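Local coordinates for protein 4-hydroxybutyrate CoA-transferase (Porphyromonas gingivalis, PDB 3EH7) that probably transfers coenzyme A from an acyl-CoA to a carboxylate such as acetate, as a putative 4-hydroxybutyrate CoA-transferase of the acetyl-CoA hydrolase/transferase family, at residues V122-S128 with L154-N160. Residues are numbered along the deposited sequence.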
loop_
_atom_site.group_PDB
_atom_site.type_symbol
_atom_site.label_atom_id
_atom_site.label_comp_id
_atom_site.label_asym_id
_atom_site.label_seq_id
_atom_site.Cartn_x
_atom_site.Cartn_y
_atom_site.Cartn_z
ATOM N N VAL A 122 4.338 28.887 -7.598
ATOM C CA VAL A 122 5.207 29.141 -8.736
ATOM C C VAL A 122 5.804 27.822 -9.228
ATOM O O VAL A 122 6.267 27.014 -8.423
ATOM C CB VAL A 122 6.322 30.107 -8.368
ATOM C CG1 VAL A 122 7.228 30.377 -9.568
ATOM C CG2 VAL A 122 5.734 31.403 -7.881
ATOM N N ALA A 123 5.737 27.592 -10.538
ATOM C CA ALA A 123 6.381 26.445 -11.173
ATOM C C ALA A 123 7.465 27.010 -12.069
ATOM O O ALA A 123 7.181 27.833 -12.951
ATOM C CB ALA A 123 5.382 25.637 -12.010
ATOM N N ILE A 124 8.709 26.612 -11.828
ATOM C CA ILE A 124 9.792 26.955 -12.743
ATOM C C ILE A 124 10.149 25.648 -13.444
ATOM O O ILE A 124 10.752 24.756 -12.836
ATOM C CB ILE A 124 11.009 27.575 -12.052
ATOM C CG1 ILE A 124 10.603 28.678 -11.089
ATOM C CG2 ILE A 124 11.923 28.213 -13.084
ATOM C CD1 ILE A 124 11.793 29.365 -10.406
ATOM N N VAL A 125 9.749 25.536 -14.710
ATOM C CA VAL A 125 10.008 24.333 -15.456
ATOM C C VAL A 125 10.955 24.571 -16.635
ATOM O O VAL A 125 10.810 25.543 -17.370
ATOM C CB VAL A 125 8.689 23.635 -15.891
ATOM C CG1 VAL A 125 7.968 23.116 -14.643
ATOM C CG2 VAL A 125 7.798 24.549 -16.750
ATOM N N GLN A 126 11.905 23.653 -16.805
ATOM C CA GLN A 126 12.746 23.636 -17.979
ATOM C C GLN A 126 12.047 22.920 -19.157
ATOM O O GLN A 126 11.452 21.862 -18.991
ATOM C CB GLN A 126 14.107 23.027 -17.678
ATOM C CG GLN A 126 15.051 23.233 -18.823
ATOM C CD GLN A 126 16.371 22.531 -18.689
ATOM O OE1 GLN A 126 17.138 22.512 -19.645
ATOM N NE2 GLN A 126 16.665 21.971 -17.507
ATOM N N LEU A 127 12.124 23.536 -20.336
ATOM C CA LEU A 127 11.418 23.061 -21.520
ATOM C C LEU A 127 12.298 23.054 -22.759
ATOM O O LEU A 127 13.297 23.777 -22.848
ATOM C CB LEU A 127 10.194 23.942 -21.787
ATOM C CG LEU A 127 9.157 24.177 -20.678
ATOM C CD1 LEU A 127 8.281 25.391 -21.050
ATOM C CD2 LEU A 127 8.289 22.933 -20.410
ATOM N N SER A 128 11.897 22.248 -23.733
ATOM C CA SER A 128 12.503 22.276 -25.044
ATOM C C SER A 128 11.955 23.455 -25.803
ATOM O O SER A 128 10.952 24.053 -25.416
ATOM C CB SER A 128 12.181 21.007 -25.828
ATOM O OG SER A 128 10.819 21.024 -26.250
ATOM N N LEU A 154 1.653 31.020 -11.058
ATOM C CA LEU A 154 2.679 31.658 -11.906
ATOM C C LEU A 154 3.600 30.580 -12.459
ATOM O O LEU A 154 4.056 29.711 -11.714
ATOM C CB LEU A 154 3.504 32.682 -11.100
ATOM C CG LEU A 154 4.621 33.476 -11.802
ATOM C CD1 LEU A 154 4.089 34.582 -12.718
ATOM C CD2 LEU A 154 5.560 34.096 -10.766
ATOM N N VAL A 155 3.843 30.637 -13.761
ATOM C CA VAL A 155 4.626 29.657 -14.443
ATOM C C VAL A 155 5.750 30.360 -15.182
ATOM O O VAL A 155 5.519 31.267 -16.015
ATOM C CB VAL A 155 3.767 28.815 -15.435
ATOM C CG1 VAL A 155 4.635 27.749 -16.121
ATOM C CG2 VAL A 155 2.591 28.153 -14.704
ATOM N N ILE A 156 6.971 29.959 -14.838
ATOM C CA ILE A 156 8.183 30.386 -15.538
ATOM C C ILE A 156 8.702 29.188 -16.321
ATOM O O ILE A 156 8.968 28.118 -15.733
ATOM C CB ILE A 156 9.289 30.839 -14.570
ATOM C CG1 ILE A 156 8.782 31.980 -13.703
ATOM C CG2 ILE A 156 10.550 31.224 -15.339
ATOM C CD1 ILE A 156 9.618 32.203 -12.450
ATOM N N GLY A 157 8.812 29.361 -17.634
ATOM C CA GLY A 157 9.346 28.340 -18.511
ATOM C C GLY A 157 10.762 28.697 -18.907
ATOM O O GLY A 157 10.993 29.742 -19.510
ATOM N N GLU A 158 11.705 27.819 -18.580
ATOM C CA GLU A 158 13.104 28.023 -18.958
ATOM C C GLU A 158 13.363 27.224 -20.221
ATOM O O GLU A 158 13.529 26.002 -20.152
ATOM C CB GLU A 158 14.043 27.576 -17.830
ATOM C CG GLU A 158 15.510 27.855 -18.101
ATOM C CD GLU A 158 16.381 27.773 -16.855
ATOM O OE1 GLU A 158 16.089 28.482 -15.872
ATOM O OE2 GLU A 158 17.358 26.998 -16.863
ATOM N N ILE A 159 13.375 27.896 -21.367
ATOM C CA ILE A 159 13.518 27.206 -22.646
ATOM C C ILE A 159 14.998 27.050 -23.015
ATOM O O ILE A 159 15.690 28.000 -23.379
ATOM C CB ILE A 159 12.735 27.906 -23.785
ATOM C CG1 ILE A 159 11.258 28.003 -23.413
ATOM C CG2 ILE A 159 12.886 27.140 -25.078
ATOM C CD1 ILE A 159 10.341 28.414 -24.590
ATOM N N ASN A 160 15.471 25.820 -22.902
ATOM C CA ASN A 160 16.871 25.517 -23.134
ATOM C C ASN A 160 17.049 24.860 -24.513
ATOM O O ASN A 160 16.391 23.858 -24.849
ATOM C CB ASN A 160 17.363 24.625 -21.990
ATOM C CG ASN A 160 18.839 24.247 -22.089
ATOM O OD1 ASN A 160 19.590 24.680 -22.979
ATOM N ND2 ASN A 160 19.257 23.401 -21.150
#
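Six backbone hydrogen bonds, from Glu158 N to Val125 O at 2.7 Å up to Asn160 N to Leu127 O at 3.0 Å, with N-H...O angles of 157 to 170°, define strands 122-127 and 154-160 as parallel neighbours, their axes 24° apart. Ala123, Val125 and Leu127 each donate through N and accept through O, bonding the residues before and after their partners Val155, Gly157 and Ile159, the regular parallel ladder. Ile156, the residue most buried by the contact, places CD1 3.9 Å from Ile124 CG1 and 4.2 Å from Val122 CG1, an apolar cluster on one face. Further along that face the side chains of Glu158 and Gln126 turn it polar. The Glu158 carboxylate leaves the pair to bond Tyr185 OH and the backbone N of Ser42 and Cys43. Gln126, extended, accepts Asn160 ND2 at OE1 (2.7 Å, 162°); its NE2 bonds Gly38 O. Helix 145-151 lies in the connection between the strands, a beta-alpha-beta crossover in the N-terminal domain's Rossmann-like parallel sheet. Both strands are interior there: 122-127 pairs onward with 30-33, 154-160 lies beside 179-183, and helix 41-49 packs through Cys43 on Ile124 and Ile156.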